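Endoglucanase (Uncultured bacterium, PDB 3X17) probably hydrolyses internal beta-1,4-glucosidic bonds of cellulose, as a family 9 glycoside hydrolase carrying an N-terminal Ig-like domain. Local coordinates at residues A146-E151 with I256-D261. Numbering follows the deposited sequence.
Sequences ALDHHE and IRPEQD. With ZN (zinc ion), chain C.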
ATOM      1  N   ALA A 146      24.611  -1.463  10.032  1.00 41.77           N
ATOM      2  CA  ALA A 146      25.529  -2.466   9.500  1.00 42.49           C
ATOM      3  C   ALA A 146      24.737  -3.690   9.059  1.00 42.67           C
ATOM      4  O   ALA A 146      23.514  -3.748   9.222  1.00 42.77           O
ATOM      5  CB  ALA A 146      26.572  -2.877  10.577  1.00 43.79           C
ATOM      6  N   LEU A 147      25.436  -4.687   8.556  1.00 41.86           N
ATOM      7  CA  LEU A 147      24.839  -5.910   8.083  1.00 41.74           C
ATOM      8  C   LEU A 147      23.956  -6.547   9.114  1.00 40.72           C
ATOM      9  O   LEU A 147      24.380  -6.796  10.199  1.00 41.47           O
ATOM     10  CB  LEU A 147      25.926  -6.888   7.731  1.00 41.93           C
ATOM     11  CG  LEU A 147      25.740  -7.880   6.605  1.00 44.39           C
ATOM     12  CD1 LEU A 147      26.478  -9.127   6.840  1.00 43.75           C
ATOM     13  CD2 LEU A 147      24.345  -8.153   6.307  1.00 46.53           C
ATOM     14  N   ASP A 148      22.724  -6.838   8.756  1.00 40.62           N
ATOM     15  CA  ASP A 148      21.767  -7.427   9.708  1.00 38.24           C
ATOM     16  C   ASP A 148      21.333  -8.811   9.264  1.00 37.19           C
ATOM     17  O   ASP A 148      21.112  -9.050   8.069  1.00 37.96           O
ATOM     18  CB  ASP A 148      20.531  -6.534   9.801  1.00 37.83           C
ATOM     19  CG  ASP A 148      19.907  -6.256   8.423  1.00 39.22           C
ATOM     20  OD1 ASP A 148      20.652  -5.894   7.481  1.00 31.14           O
ATOM     21  OD2 ASP A 148      18.680  -6.450   8.270  1.00 38.85           O
ATOM     22  N   HIS A 149      21.077  -9.688  10.224  1.00 35.73           N
ATOM     23  CA  HIS A 149      20.288 -10.878   9.950  1.00 37.21           C
ATOM     24  C   HIS A 149      20.947 -11.638   8.816  1.00 38.10           C
ATOM     25  O   HIS A 149      20.285 -12.332   8.031  1.00 35.88           O
ATOM     26  CB  HIS A 149      18.839 -10.507   9.571  1.00 37.31           C
ATOM     27  CG  HIS A 149      18.091  -9.821  10.675  1.00 36.45           C
ATOM     28  ND1 HIS A 149      17.524  -8.576  10.527  1.00 33.59           N
ATOM     29  CD2 HIS A 149      17.883 -10.177  11.969  1.00 33.62           C
ATOM     30  CE1 HIS A 149      16.956  -8.207  11.665  1.00 29.91           C
ATOM     31  NE2 HIS A 149      17.170  -9.157  12.561  1.00 38.20           N
ATOM     32  N   HIS A 150      22.272 -11.625   8.831  1.00 37.28           N
ATOM     33  CA  HIS A 150      23.034 -12.455   7.913  1.00 38.12           C
ATOM     34  C   HIS A 150      22.922 -13.959   8.189  1.00 37.89           C
ATOM     35  O   HIS A 150      23.376 -14.773   7.373  1.00 36.09           O
ATOM     36  CB  HIS A 150      24.504 -12.041   7.887  1.00 37.03           C
ATOM     37  CG  HIS A 150      25.257 -12.602   6.720  1.00 41.48           C
ATOM     38  ND1 HIS A 150      26.057 -13.722   6.819  1.00 47.50           N
ATOM     39  CD2 HIS A 150      25.241 -12.268   5.409  1.00 40.33           C
ATOM     40  CE1 HIS A 150      26.581 -13.992   5.636  1.00 46.28           C
ATOM     41  NE2 HIS A 150      26.095 -13.128   4.761  1.00 47.25           N
ATOM     42  N   GLU A 151      22.336 -14.334   9.329  1.00 37.62           N
ATOM     43  CA  GLU A 151      22.139 -15.768   9.616  1.00 38.37           C
ATOM     44  C   GLU A 151      20.751 -16.316   9.272  1.00 35.92           C
ATOM     45  O   GLU A 151      20.380 -17.399   9.730  1.00 36.51           O
ATOM     46  CB  GLU A 151      22.531 -16.102  11.072  1.00 39.04           C
ATOM     47  CG  GLU A 151      23.991 -15.787  11.431  1.00 45.90           C
ATOM     48  CD  GLU A 151      24.978 -16.409  10.437  1.00 53.94           C
ATOM     49  OE1 GLU A 151      24.861 -17.627  10.182  1.00 56.24           O
ATOM     50  OE2 GLU A 151      25.847 -15.680   9.898  1.00 51.69           O
ATOM     51  N   ILE A 256      15.492  -1.728  18.991  1.00 40.67           N
ATOM     52  CA  ILE A 256      16.921  -1.705  18.736  1.00 38.74           C
ATOM     53  C   ILE A 256      17.154  -1.751  17.228  1.00 39.74           C
ATOM     54  O   ILE A 256      16.238  -2.095  16.468  1.00 39.43           O
ATOM     55  CB  ILE A 256      17.611  -2.944  19.374  1.00 39.39           C
ATOM     56  CG1 ILE A 256      17.317  -4.194  18.533  1.00 38.88           C
ATOM     57  CG2 ILE A 256      17.214  -3.099  20.844  1.00 39.15           C
ATOM     58  CD1 ILE A 256      17.316  -5.531  19.282  1.00 42.75           C
ATOM     59  N   ARG A 257      18.393  -1.493  16.817  1.00 37.80           N
ATOM     60  CA  ARG A 257      18.828  -1.649  15.424  1.00 40.84           C
ATOM     61  C   ARG A 257      18.765  -3.102  14.962  1.00 39.06           C
ATOM     62  O   ARG A 257      18.877  -4.019  15.777  1.00 38.95           O
ATOM     63  CB  ARG A 257      20.267  -1.160  15.241  1.00 37.72           C
ATOM     64  CG  ARG A 257      20.465   0.318  15.481  1.00 47.33           C
ATOM     65  CD  ARG A 257      21.902   0.612  15.948  1.00 49.12           C
ATOM     66  NE  ARG A 257      22.020   1.981  16.444  1.00 51.99           N
ATOM     67  CZ  ARG A 257      21.987   3.056  15.660  1.00 54.02           C
ATOM     68  NH1 ARG A 257      21.861   2.907  14.350  1.00 51.91           N
ATOM     69  NH2 ARG A 257      22.064   4.279  16.186  1.00 55.09           N
ATOM     70  N   PRO A 258      18.695  -3.311  13.633  1.00 38.71           N
ATOM     71  CA  PRO A 258      18.543  -4.672  13.122  1.00 37.48           C
ATOM     72  C   PRO A 258      19.803  -5.506  13.321  1.00 38.22           C
ATOM     73  O   PRO A 258      19.706  -6.728  13.430  1.00 36.60           O
ATOM     74  CB  PRO A 258      18.261  -4.469  11.629  1.00 36.98           C
ATOM     75  CG  PRO A 258      18.773  -3.141  11.301  1.00 36.98           C
ATOM     76  CD  PRO A 258      18.642  -2.300  12.559  1.00 37.02           C
ATOM     77  N   GLU A 259      20.971  -4.860  13.317  1.00 37.84           N
ATOM     78  CA  GLU A 259      22.232  -5.573  13.532  1.00 41.19           C
ATOM     79  C   GLU A 259      22.402  -5.963  14.988  1.00 40.89           C
ATOM     80  O   GLU A 259      23.204  -6.821  15.301  1.00 39.59           O
ATOM     81  CB  GLU A 259      23.453  -4.747  13.108  1.00 42.77           C
ATOM     82  CG  GLU A 259      23.193  -3.672  12.078  1.00 50.07           C
ATOM     83  CD  GLU A 259      22.636  -2.401  12.692  1.00 49.47           C
ATOM     84  OE1 GLU A 259      21.407  -2.356  12.826  1.00 52.78           O
ATOM     85  OE2 GLU A 259      23.401  -1.448  12.985  1.00 46.13           O
ATOM     86  N   GLN A 260      21.668  -5.313  15.880  1.00 41.75           N
ATOM     87  CA  GLN A 260      21.640  -5.765  17.266  1.00 43.70           C
ATOM     88  C   GLN A 260      20.683  -6.944  17.497  1.00 43.86           C
ATOM     89  O   GLN A 260      20.716  -7.574  18.565  1.00 42.61           O
ATOM     90  CB  GLN A 260      21.341  -4.609  18.214  1.00 42.78           C
ATOM     91  CG  GLN A 260      22.384  -3.492  18.150  1.00 51.39           C
ATOM     92  CD  GLN A 260      22.045  -2.300  19.050  1.00 62.72           C
ATOM     93  OE1 GLN A 260      22.934  -1.720  19.673  1.00 63.74           O
ATOM     94  NE2 GLN A 260      20.764  -1.904  19.087  1.00 62.43           N
ATOM     95  N   ASP A 261      19.830  -7.239  16.507  1.00 41.70           N
ATOM     96  CA  ASP A 261      18.806  -8.272  16.686  1.00 41.60           C
ATOM     97  C   ASP A 261      19.427  -9.594  16.303  1.00 42.17           C
ATOM     98  O   ASP A 261      19.364 -10.018  15.151  1.00 40.39           O
ATOM     99  CB  ASP A 261      17.557  -7.994  15.834  1.00 42.06           C
ATOM    100  CG  ASP A 261      16.471  -9.058  16.020  1.00 44.74           C
ATOM    101  OD1 ASP A 261      16.216  -9.453  17.169  1.00 44.93           O
ATOM    102  OD2 ASP A 261      15.845  -9.481  15.020  1.00 46.92           O
TER
HETATM  103 ZN    ZN C 601      17.210  -7.610   8.693  1.00 34.34          ZN
HETATM  104  O   HOH W   1      21.241  -9.023  12.884  1.00 37.04           O
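A single water joins the two loops through three hydrogen bonds: it accepts from His149 N at 2.7 Å and donates to Pro258 O and Asp261 O, so that backbone atoms of both segments are tied to one point. Beside it the His149 imidazole is gripped at both nitrogens. His149 ND1 binds the zinc ion at 2.1 Å, while its NE2 donates to Asp261 OD2 at 2.8 Å, a bond at 160° that reaches the oxygen on its anti side and lies close to the ring plane. The carboxylate is turned 76° from the ring, and the water and Pro258 O both lie over one ring face, offset toward its rim. Such a His-carboxylate pair is a worked example of second-shell support: the zinc at ND1 and Asp261 at NE2 together hold the ring in its rotation, and the aspartate's charge would probably make ND1 a stronger metal ligand. Asp148 OD2, at 1.9 Å from the metal, Cys132 and His175 complete this zinc site in the family 9 (alpha/alpha)6-barrel domain. Pro258 CB packs 3.6 Å from Asp148 CB, next to the metal-bound carboxylate. Farther along, the Glu259 chain bends at chi2 (82°), and OE2 accepts from Ala146 N at 3.2 Å, from above the carboxylate plane. An alanine in place of Glu259 would probably leave Ala146 N without this acceptor and Ala146 CB without the CG it packs against.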